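Local coordinates for protein branched-chain alpha-ketoacid decarboxylase (Lactococcus lactis, PDB 2VBF) that probably decarboxylates branched-chain and aromatic alpha-keto acids to aldehydes, using thiamine diphosphate and a magnesium ion, at residues I67-E72 / V459-L464; A75-D80 / T430-L435; A89-T94 / V116-G121; L470-F475 / N540-I545. All blocks are in the same frame, centred on the assembly; numbering follows the deposited sequence.

Interaction 1 of 4, residues I67-E72 / V459-L464; sequences IGNANE and VQELGL. With TPP (thiamine diphosphate), chain D.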
# COMPACT_ATOMS: atom_id res chain seq x y z
N ILE A 67 -11.70 -14.96 2.10
CA ILE A 67 -11.02 -14.54 3.32
C ILE A 67 -10.65 -13.07 3.15
O ILE A 67 -9.63 -12.73 2.56
CB ILE A 67 -9.80 -15.42 3.63
CG1 ILE A 67 -10.26 -16.89 3.75
CG2 ILE A 67 -9.12 -14.97 4.92
CD1 ILE A 67 -9.23 -17.83 4.27
N GLY A 68 -11.51 -12.20 3.68
CA GLY A 68 -11.37 -10.76 3.47
C GLY A 68 -10.27 -10.22 4.34
O GLY A 68 -10.16 -10.62 5.50
N ASN A 69 -9.44 -9.34 3.77
CA ASN A 69 -8.35 -8.67 4.49
C ASN A 69 -8.75 -7.27 4.96
O ASN A 69 -9.74 -6.71 4.49
CB ASN A 69 -7.15 -8.55 3.55
CG ASN A 69 -6.59 -9.90 3.17
OD1 ASN A 69 -6.93 -10.45 2.13
ND2 ASN A 69 -5.77 -10.46 4.04
N ALA A 70 -7.96 -6.70 5.89
CA ALA A 70 -8.18 -5.32 6.33
C ALA A 70 -7.82 -4.34 5.19
O ALA A 70 -8.58 -3.40 4.93
CB ALA A 70 -7.36 -5.03 7.59
N ASN A 71 -6.68 -4.56 4.53
CA ASN A 71 -6.30 -3.76 3.37
C ASN A 71 -5.74 -4.58 2.20
O ASN A 71 -5.40 -5.76 2.34
CB ASN A 71 -5.39 -2.56 3.73
CG ASN A 71 -4.00 -2.95 4.18
OD1 ASN A 71 -3.37 -3.88 3.67
ND2 ASN A 71 -3.46 -2.17 5.12
N GLU A 72 -5.65 -3.92 1.05
CA GLU A 72 -5.23 -4.59 -0.19
C GLU A 72 -3.75 -4.94 -0.27
O GLU A 72 -3.38 -5.97 -0.86
CB GLU A 72 -5.63 -3.78 -1.42
CG GLU A 72 -7.13 -3.72 -1.62
CD GLU A 72 -7.81 -2.57 -0.87
OE1 GLU A 72 -7.19 -1.91 0.00
OE2 GLU A 72 -9.00 -2.33 -1.17
N VAL A 459 0.19 -4.75 10.64
CA VAL A 459 -0.42 -5.24 11.87
C VAL A 459 -1.93 -5.55 11.78
O VAL A 459 -2.41 -6.44 12.47
CB VAL A 459 -0.18 -4.23 13.04
CG1 VAL A 459 -0.99 -2.97 12.82
CG2 VAL A 459 -0.52 -4.88 14.39
N GLN A 460 -2.66 -4.86 10.90
CA GLN A 460 -4.12 -4.98 10.89
C GLN A 460 -4.64 -6.36 10.50
O GLN A 460 -5.82 -6.65 10.76
CB GLN A 460 -4.81 -3.88 10.06
CG GLN A 460 -4.27 -3.68 8.66
CD GLN A 460 -3.15 -2.67 8.62
OE1 GLN A 460 -1.96 -3.01 8.66
NE2 GLN A 460 -3.52 -1.40 8.61
N GLU A 461 -3.80 -7.22 9.92
CA GLU A 461 -4.27 -8.60 9.61
C GLU A 461 -4.36 -9.50 10.85
O GLU A 461 -4.77 -10.66 10.76
CB GLU A 461 -3.43 -9.27 8.52
CG GLU A 461 -3.43 -8.53 7.17
CD GLU A 461 -4.78 -8.00 6.73
OE1 GLU A 461 -5.74 -8.80 6.69
OE2 GLU A 461 -4.89 -6.79 6.41
N LEU A 462 -3.97 -8.97 12.01
CA LEU A 462 -4.27 -9.62 13.28
C LEU A 462 -5.78 -9.97 13.37
O LEU A 462 -6.13 -11.05 13.83
CB LEU A 462 -3.83 -8.72 14.44
CG LEU A 462 -3.58 -9.23 15.85
CD1 LEU A 462 -3.00 -10.62 15.89
CD2 LEU A 462 -2.66 -8.24 16.56
N GLY A 463 -6.66 -9.08 12.90
CA GLY A 463 -8.10 -9.35 12.91
C GLY A 463 -8.46 -10.62 12.16
O GLY A 463 -9.19 -11.48 12.67
N LEU A 464 -7.95 -10.74 10.94
CA LEU A 464 -8.13 -11.94 10.13
C LEU A 464 -7.65 -13.20 10.84
O LEU A 464 -8.33 -14.22 10.82
CB LEU A 464 -7.39 -11.76 8.80
CG LEU A 464 -7.39 -12.92 7.80
CD1 LEU A 464 -7.09 -12.39 6.38
CD2 LEU A 464 -6.39 -14.01 8.18
N1' TPP D . -10.76 -0.36 -0.82
C2' TPP D . -10.27 0.93 -0.91
CM2 TPP D . -8.81 1.17 -0.75
N3' TPP D . -11.14 1.95 -1.15
C4' TPP D . -12.50 1.72 -1.29
N4' TPP D . -13.27 2.77 -1.57
C5' TPP D . -13.01 0.42 -1.18
C6' TPP D . -12.12 -0.62 -0.93
C7' TPP D . -14.51 0.15 -1.31
N3 TPP D . -15.29 0.70 -0.19
C2 TPP D . -15.95 1.92 -0.18
S1 TPP D . -16.74 2.30 1.18
C5 TPP D . -16.28 0.89 1.82
C4 TPP D . -15.50 0.07 0.99
CM4 TPP D . -14.96 -1.28 1.35
C6 TPP D . -16.77 0.59 3.21
C7 TPP D . -16.25 1.55 4.28
O7 TPP D . -16.74 1.03 5.50
PA TPP D . -16.76 1.90 6.86
O1A TPP D . -15.41 2.61 6.93
O2A TPP D . -16.97 0.92 8.00
O3A TPP D . -17.90 2.99 6.65
PB TPP D . -19.47 2.89 7.08
O1B TPP D . -20.24 3.06 5.80
O2B TPP D . -19.71 4.02 8.04
O3B TPP D . -19.69 1.57 7.75

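Interaction 2 of 4, residues A75-D80 / T430-L435; sequences ASYMAD and TFPAAL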
# COMPACT_ATOMS: atom_id res chain seq x y z
N ALA A 75 -3.52 -8.07 1.54
CA ALA A 75 -4.13 -9.12 0.71
C ALA A 75 -3.13 -9.66 -0.30
O ALA A 75 -3.00 -10.88 -0.46
CB ALA A 75 -5.41 -8.58 -0.02
N SER A 76 -2.39 -8.76 -0.95
CA SER A 76 -1.40 -9.15 -1.95
C SER A 76 -0.24 -9.94 -1.33
O SER A 76 0.19 -10.97 -1.86
CB SER A 76 -0.91 -7.91 -2.71
OG SER A 76 -0.05 -7.09 -1.94
N TYR A 77 0.22 -9.50 -0.17
CA TYR A 77 1.24 -10.21 0.59
C TYR A 77 0.74 -11.61 1.00
O TYR A 77 1.49 -12.59 0.95
CB TYR A 77 1.60 -9.42 1.85
CG TYR A 77 2.39 -8.13 1.68
CD1 TYR A 77 3.22 -7.90 0.57
CD2 TYR A 77 2.38 -7.17 2.70
CE1 TYR A 77 3.99 -6.73 0.48
CE2 TYR A 77 3.13 -6.01 2.61
CZ TYR A 77 3.93 -5.80 1.50
OH TYR A 77 4.67 -4.64 1.45
N MET A 78 -0.50 -11.65 1.46
CA MET A 78 -1.10 -12.90 1.92
C MET A 78 -1.22 -13.91 0.79
O MET A 78 -0.89 -15.08 0.98
CB MET A 78 -2.47 -12.65 2.54
CG MET A 78 -3.02 -13.85 3.32
SD MET A 78 -4.37 -13.46 4.47
CE MET A 78 -3.52 -12.40 5.63
N ALA A 79 -1.69 -13.44 -0.36
CA ALA A 79 -1.78 -14.27 -1.57
C ALA A 79 -0.40 -14.82 -2.00
O ALA A 79 -0.27 -15.99 -2.37
CB ALA A 79 -2.43 -13.49 -2.70
N ASP A 80 0.63 -13.99 -1.89
CA ASP A 80 2.00 -14.41 -2.18
C ASP A 80 2.43 -15.56 -1.24
O ASP A 80 2.86 -16.61 -1.71
CB ASP A 80 2.92 -13.18 -2.09
CG ASP A 80 4.37 -13.48 -2.42
OD1 ASP A 80 4.98 -14.36 -1.79
OD2 ASP A 80 4.92 -12.74 -3.27
N THR A 430 5.98 -10.30 5.70
CA THR A 430 5.95 -11.62 6.34
C THR A 430 4.73 -11.92 7.20
O THR A 430 4.37 -13.09 7.36
CB THR A 430 7.23 -11.90 7.17
OG1 THR A 430 7.41 -10.85 8.13
CG2 THR A 430 8.45 -12.04 6.24
N PHE A 431 4.11 -10.89 7.77
CA PHE A 431 2.98 -11.13 8.66
C PHE A 431 1.76 -11.64 7.87
O PHE A 431 1.33 -12.77 8.08
CB PHE A 431 2.71 -9.94 9.61
CG PHE A 431 1.50 -10.15 10.51
CD1 PHE A 431 1.34 -11.33 11.24
CD2 PHE A 431 0.55 -9.16 10.63
CE1 PHE A 431 0.21 -11.52 12.06
CE2 PHE A 431 -0.59 -9.35 11.43
CZ PHE A 431 -0.74 -10.53 12.16
N PRO A 432 1.23 -10.85 6.91
CA PRO A 432 0.16 -11.46 6.11
C PRO A 432 0.61 -12.72 5.34
O PRO A 432 -0.15 -13.68 5.18
CB PRO A 432 -0.25 -10.33 5.14
CG PRO A 432 0.26 -9.06 5.77
CD PRO A 432 1.49 -9.46 6.52
N ALA A 433 1.84 -12.71 4.84
CA ALA A 433 2.35 -13.86 4.08
C ALA A 433 2.37 -15.15 4.92
O ALA A 433 1.97 -16.22 4.45
CB ALA A 433 3.75 -13.56 3.52
N ALA A 434 2.81 -15.04 6.18
CA ALA A 434 2.79 -16.18 7.09
C ALA A 434 1.38 -16.72 7.29
O ALA A 434 1.18 -17.94 7.35
CB ALA A 434 3.42 -15.81 8.42
N LEU A 435 0.41 -15.81 7.41
CA LEU A 435 -0.98 -16.20 7.59
C LEU A 435 -1.49 -16.90 6.34
O LEU A 435 -2.18 -17.91 6.43
CB LEU A 435 -1.88 -15.01 7.91
CG LEU A 435 -1.54 -14.23 9.18
CD1 LEU A 435 -2.54 -13.10 9.39
CD2 LEU A 435 -1.49 -15.13 10.40

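Interaction 3 of 4, residues A89-T94 / V116-G121; sequences AAFLTT and VVEIVG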
# COMPACT_ATOMS: atom_id res chain seq x y z
N ALA A 89 -2.27 -18.98 -6.22
CA ALA A 89 -3.09 -18.12 -5.35
C ALA A 89 -3.90 -17.11 -6.14
O ALA A 89 -3.61 -16.84 -7.30
CB ALA A 89 -2.21 -17.40 -4.34
N ALA A 90 -4.91 -16.56 -5.49
CA ALA A 90 -5.71 -15.47 -6.05
C ALA A 90 -6.17 -14.47 -4.99
O ALA A 90 -6.47 -14.82 -3.83
CB ALA A 90 -6.93 -16.02 -6.82
N PHE A 91 -6.18 -13.20 -5.38
CA PHE A 91 -6.84 -12.18 -4.56
C PHE A 91 -7.63 -11.21 -5.45
O PHE A 91 -7.39 -11.12 -6.65
CB PHE A 91 -5.87 -11.47 -3.61
CG PHE A 91 -4.91 -10.51 -4.28
CD1 PHE A 91 -5.13 -9.14 -4.22
CD2 PHE A 91 -3.76 -10.98 -4.90
CE1 PHE A 91 -4.24 -8.25 -4.82
CE2 PHE A 91 -2.86 -10.10 -5.49
CZ PHE A 91 -3.10 -8.74 -5.45
N LEU A 92 -8.62 -10.57 -4.84
CA LEU A 92 -9.60 -9.74 -5.51
C LEU A 92 -9.53 -8.32 -4.97
O LEU A 92 -9.60 -8.11 -3.74
CB LEU A 92 -11.00 -10.31 -5.24
CG LEU A 92 -12.21 -9.54 -5.77
CD1 LEU A 92 -12.21 -9.43 -7.29
CD2 LEU A 92 -13.53 -10.15 -5.24
N THR A 93 -9.46 -7.34 -5.86
CA THR A 93 -9.47 -5.93 -5.46
C THR A 93 -10.48 -5.17 -6.29
O THR A 93 -11.07 -5.72 -7.22
CB THR A 93 -8.08 -5.29 -5.63
OG1 THR A 93 -7.70 -5.35 -7.01
CG2 THR A 93 -7.04 -6.01 -4.78
N THR A 94 -10.66 -3.90 -5.95
CA THR A 94 -11.51 -3.01 -6.72
C THR A 94 -10.62 -2.07 -7.56
O THR A 94 -9.50 -1.74 -7.19
CB THR A 94 -12.47 -2.27 -5.80
OG1 THR A 94 -13.58 -1.76 -6.56
CG2 THR A 94 -11.75 -1.19 -5.03
N VAL A 116 0.60 -15.84 -8.58
CA VAL A 116 -0.55 -15.14 -7.99
C VAL A 116 -1.39 -14.50 -9.09
O VAL A 116 -0.88 -13.76 -9.94
CB VAL A 116 -0.08 -14.04 -7.00
CG1 VAL A 116 -1.27 -13.27 -6.42
CG2 VAL A 116 0.78 -14.66 -5.88
N VAL A 117 -2.70 -14.77 -9.05
CA VAL A 117 -3.67 -14.08 -9.90
C VAL A 117 -4.31 -12.92 -9.13
O VAL A 117 -4.92 -13.13 -8.08
CB VAL A 117 -4.82 -15.04 -10.32
CG1 VAL A 117 -5.73 -14.37 -11.32
CG2 VAL A 117 -4.22 -16.36 -10.87
N GLU A 118 -4.19 -11.70 -9.64
CA GLU A 118 -5.00 -10.60 -9.14
C GLU A 118 -6.19 -10.38 -10.05
O GLU A 118 -6.02 -10.23 -11.25
CB GLU A 118 -4.21 -9.31 -9.00
CG GLU A 118 -5.09 -8.19 -8.42
CD GLU A 118 -4.32 -6.95 -8.04
OE1 GLU A 118 -3.08 -6.89 -8.27
OE2 GLU A 118 -4.98 -6.02 -7.52
N ILE A 119 -7.38 -10.39 -9.47
CA ILE A 119 -8.62 -10.09 -10.18
C ILE A 119 -9.06 -8.71 -9.72
O ILE A 119 -9.17 -8.47 -8.51
CB ILE A 119 -9.73 -11.10 -9.83
CG1 ILE A 119 -9.30 -12.54 -10.17
CG2 ILE A 119 -11.05 -10.72 -10.54
CD1 ILE A 119 -10.15 -13.62 -9.52
N VAL A 120 -9.27 -7.80 -10.66
CA VAL A 120 -9.65 -6.44 -10.35
C VAL A 120 -11.07 -6.19 -10.88
O VAL A 120 -11.30 -6.26 -12.09
CB VAL A 120 -8.69 -5.43 -11.01
CG1 VAL A 120 -9.04 -4.00 -10.57
CG2 VAL A 120 -7.25 -5.78 -10.67
N GLY A 121 -12.01 -5.96 -9.97
CA GLY A 121 -13.36 -5.59 -10.35
C GLY A 121 -13.41 -4.17 -10.87
O GLY A 121 -12.88 -3.27 -10.23

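Interaction 4 of 4, residues L470-F475 / N540-I545; sequences LNPICF and NRMYWI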
# COMPACT_ATOMS: atom_id res chain seq x y z
N LEU A 470 -6.54 -19.14 13.14
CA LEU A 470 -5.24 -19.65 12.75
C LEU A 470 -4.39 -19.81 13.99
O LEU A 470 -4.50 -19.00 14.92
CB LEU A 470 -4.57 -18.70 11.76
CG LEU A 470 -5.39 -18.36 10.51
CD1 LEU A 470 -4.61 -17.42 9.60
CD2 LEU A 470 -5.81 -19.61 9.78
N ASN A 471 -3.53 -20.82 14.00
CA ASN A 471 -2.73 -21.14 15.17
C ASN A 471 -1.22 -21.03 14.98
O ASN A 471 -0.48 -21.85 15.49
CB ASN A 471 -3.09 -22.55 15.64
CG ASN A 471 -4.51 -22.65 16.07
OD1 ASN A 471 -5.02 -21.77 16.77
ND2 ASN A 471 -5.17 -23.74 15.69
N PRO A 472 -0.74 -19.98 14.28
CA PRO A 472 0.70 -19.87 14.14
C PRO A 472 1.36 -19.45 15.45
O PRO A 472 0.66 -19.01 16.37
CB PRO A 472 0.85 -18.75 13.11
CG PRO A 472 -0.27 -17.87 13.42
CD PRO A 472 -1.42 -18.82 13.67
N ILE A 473 2.68 -19.56 15.51
CA ILE A 473 3.46 -19.07 16.64
C ILE A 473 4.23 -17.84 16.13
O ILE A 473 5.09 -17.96 15.25
CB ILE A 473 4.43 -20.13 17.17
CG1 ILE A 473 3.67 -21.41 17.56
CG2 ILE A 473 5.27 -19.56 18.34
CD1 ILE A 473 4.57 -22.61 17.81
N CYS A 474 3.87 -16.67 16.65
CA CYS A 474 4.40 -15.41 16.16
C CYS A 474 5.33 -14.80 17.19
O CYS A 474 4.93 -14.63 18.35
CB CYS A 474 3.26 -14.44 15.88
SG CYS A 474 2.09 -15.05 14.67
N PHE A 475 6.55 -14.51 16.77
CA PHE A 475 7.57 -13.86 17.59
C PHE A 475 7.82 -12.45 17.07
O PHE A 475 8.23 -12.29 15.92
CB PHE A 475 8.89 -14.63 17.56
CG PHE A 475 8.82 -15.99 18.15
CD1 PHE A 475 8.95 -16.17 19.53
CD2 PHE A 475 8.62 -17.10 17.35
CE1 PHE A 475 8.90 -17.44 20.08
CE2 PHE A 475 8.55 -18.37 17.89
CZ PHE A 475 8.69 -18.55 19.26
N ASN A 540 -3.60 -25.87 19.29
CA ASN A 540 -4.95 -25.36 19.05
C ASN A 540 -5.15 -23.88 19.36
O ASN A 540 -6.28 -23.38 19.32
CB ASN A 540 -5.97 -26.20 19.83
CG ASN A 540 -6.01 -27.64 19.37
OD1 ASN A 540 -6.19 -27.92 18.18
ND2 ASN A 540 -5.84 -28.56 20.30
N ARG A 541 -4.06 -23.18 19.65
CA ARG A 541 -4.11 -21.73 19.83
C ARG A 541 -2.94 -21.04 19.13
O ARG A 541 -1.90 -21.64 18.88
CB ARG A 541 -4.13 -21.36 21.32
CG ARG A 541 -5.52 -21.58 21.98
CD ARG A 541 -5.56 -21.10 23.42
NE ARG A 541 -4.63 -21.85 24.25
CZ ARG A 541 -4.43 -21.62 25.55
NH1 ARG A 541 -5.10 -20.67 26.18
NH2 ARG A 541 -3.56 -22.36 26.22
N MET A 542 -3.16 -19.77 18.81
CA MET A 542 -2.14 -18.90 18.26
C MET A 542 -1.31 -18.36 19.42
O MET A 542 -1.84 -18.10 20.50
CB MET A 542 -2.80 -17.74 17.50
CG MET A 542 -1.85 -16.76 16.84
SD MET A 542 -2.75 -15.65 15.75
CE MET A 542 -1.68 -14.21 15.83
N TYR A 543 -0.01 -18.20 19.20
CA TYR A 543 0.87 -17.61 20.19
C TYR A 543 1.44 -16.29 19.65
O TYR A 543 1.82 -16.21 18.48
CB TYR A 543 1.97 -18.59 20.61
CG TYR A 543 1.42 -19.56 21.62
CD1 TYR A 543 0.49 -20.52 21.25
CD2 TYR A 543 1.79 -19.48 22.96
CE1 TYR A 543 -0.06 -21.40 22.18
CE2 TYR A 543 1.25 -20.36 23.90
CZ TYR A 543 0.33 -21.32 23.50
OH TYR A 543 -0.21 -22.17 24.43
N TRP A 544 1.44 -15.28 20.51
CA TRP A 544 1.87 -13.93 20.18
C TRP A 544 2.90 -13.50 21.23
O TRP A 544 2.55 -13.11 22.35
CB TRP A 544 0.67 -13.00 20.18
CG TRP A 544 0.91 -11.65 19.61
CD1 TRP A 544 1.15 -10.49 20.29
CD2 TRP A 544 0.90 -11.30 18.21
NE1 TRP A 544 1.30 -9.45 19.41
CE2 TRP A 544 1.15 -9.92 18.13
CE3 TRP A 544 0.72 -12.03 17.03
CZ2 TRP A 544 1.22 -9.24 16.91
CZ3 TRP A 544 0.79 -11.36 15.82
CH2 TRP A 544 1.04 -9.97 15.77
N ILE A 545 4.17 -13.60 20.86
CA ILE A 545 5.27 -13.55 21.80
C ILE A 545 6.16 -12.36 21.52
O ILE A 545 6.88 -12.33 20.52
CB ILE A 545 6.10 -14.85 21.73
CG1 ILE A 545 5.21 -16.06 22.05
CG2 ILE A 545 7.30 -14.78 22.67
CD1 ILE A 545 5.77 -17.37 21.49
O HOH W 1 -5.08 -27.07 15.52

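Interaction 1 of 4, residues I67-E72 / V459-L464
The amide of N69 and the carboxylate of E461 meet with their planes 59° apart: N69 ND2 comes to E461 OE1 from above the carboxylate plane (3.1 Å), whereas that oxygen lies almost within the amide plane. N69 OD1 accepts from the backbone N of G45. A70 N takes the syn lone pair of the same E461 OE1 at 3.2 Å, and weak bonds run from A70 N and N71 N to OE2, which N74 also holds. The N71 and Q460 amides are turned 47° apart, N71 ND2 lying 3.5 Å from Q460 CD; N71 OD1 accepts from N74 N, N71 ND2 donates to L457 O of the second subunit, and Q460 NE2 bonds to Q460 OE1 of the second subunit. L464 fills the other end, its CD1 against I67 CG2 (3.6 Å). Replacing E461 by alanine removes the carboxylate, and the A70 N-H is then likely to lose its acceptors. The loop leads into E72, whose OE2 lies 2.7 Å from N1' of a thiamine diphosphate also bound by the second subunit. Several N-H groups of the N-terminal domain around this buried carboxylate of the C-terminal one would probably favour its charged form.

Interaction 2 of 4, residues A75-D80 / T430-L435
M78 approaches P432 and L435 along a chain that runs straight out, with CG set trans to the backbone N (chi1 -167°), and then bends at its last torsion (chi3 -65°), which carries the methyl CE onto the second helix. This is close helix-helix packing between helices 72-86 and 430-440, from the N-terminal and C-terminal cofactor-binding domains: the axes of segments 75-80 and 430-435 cross at -47° and come within 6.7 Å. The small side chain of A433 lies at the crossing and is consistent with so close an approach; its CA is 4.2 Å from the CA of M78. The backbones then almost touch, as two CA-H...O contacts record, one from A433 CA to Y77 O and one from M78 CA to P432 O, each 3.5 Å long.

Around this crossing the side chains close in. Y77 leans its CB against P432 CB at 3.9 Å, with P432 CG near the plane of the tyrosine ring at its edge. The two side chains lie alongside each other and point the same way, which carries the phenol end beyond the proline to a hydrogen bond between Y77 OH and S426 OG, close to a bound thiamine diphosphate. On the other flank, M78 and L435 both pack on L464, so M78 meets both helix 430-440 and helix 462-467, with N69 of its own domain beside it. The interface is therefore held by shape rather than by polar bonds between the two segments. At its heart M78 CG rests 3.4 Å from P432 O, and the methyl CE of M78 lies 3.8 Å from L435 CB.

Interaction 3 of 4, residues A89-T94 / V116-G121
T93 OG1 donates to E118 OE2 across 2.8 Å, using the oxygen's anti lone pair, and this bond links side chains on the two parallel strands of a beta-alpha-beta unit. Strands 89-94 and 116-122, joined through helix 97-111, are neighbours inside the parallel sheet of the N-terminal cofactor-binding domain. Their backbones keep strict register from A89 beside V116 to T94 beside G121. Five N-H...O=C bonds alternate between them, the first from V117 N to A89 O (2.9 Å) and the last from G121 N to T93 O (2.9 Å).

The two sheet faces are filled differently. On the face of F91, T93 and E118, the phenylalanine ring hangs from a CG placed between its backbone N and carbonyl carbon (chi1 73°). V116 CG1 sits in the plane of that ring at its edge, 3.7 Å from CE2 of F91, while E118 CG makes a CH-pi contact over one face, 4.0 Å from the ring centroid. The ring also packs on A102 of helix 97-111 and on S76 and A79 of helix 72-86. The extended glutamate thus serves twice: its CG and carboxylate carbon lie by the ring while OE2 takes the threonine bond. On the opposite face L92 and I119 pack together against helix 52-60, with L92 CD1 3.7 Å from I119 CG2.

Interaction 4 of 4, residues L470-F475 / N540-I545
Neighbouring strands of the parallel sheet in the C-terminal cofactor-binding domain meet here: strand 473-478 beside strand 542-548, with the axes of their short segments only 9° apart. Three backbone bonds carry the pairing, from Y543 N to P472 O (3.0 Å), from C474 N to Y543 O (2.8 Å) and from I545 N to C474 O (2.8 Å).

Side chains then sort onto two faces. I473, Y543, F475 and I545 share one, which packs on helix 525-537; F475 and I545 lie side by side, pointing the same way, and the F475 ring also meets those of F449 and F528. C474 and W544 share the other, where L462 of helix 462-467 packs on W544. The cysteine sulfur approaches the indole obliquely, 5.1 Å from C474 SG to the centroid of the W544 six-membered ring, a sulfur-aromatic contact. M542, extended beyond CG, crosses P472 at a slant (M542 CG to P472 CD 3.8 Å) and brings its methyl CE to C474 SG.

Before the strands begin, N471, partly exposed, lies against N540 and R541. Its OD1 nestles against R541 CA and accepts from R516, and its ND2 reaches a water weakly, which in turn donates to N540 OD1. With an alanine here the amide is gone, R516 would probably be left without this acceptor, and the water would lose its weak bond from N471 ND2. Deeper in, the contact ends on apolar carbon, with F475 CE1 3.4 Å from I545 CD1.

Read from the N terminus, strand 65-68 leads into the loop of interaction 1, then helix 72-86 of interaction 2, then strand 89-94, which pairs with strand 116-122 in interaction 3 and closes the shortest loop. That local closure is nested inside interaction 2, whose partner helix 430-440 arrives far later, and interaction 2 is itself nested inside interaction 1, closed by the 459-464 segment. Interaction 4 follows in series: strand 542-548 closes it on strand 473-478, after strand 517-522 and helix 525-537. Interactions 1 and 2 tie the N-terminal and C-terminal domains together, whereas interactions 3 and 4 each pair neighbouring strands in the parallel sheet of one domain; those two do not touch.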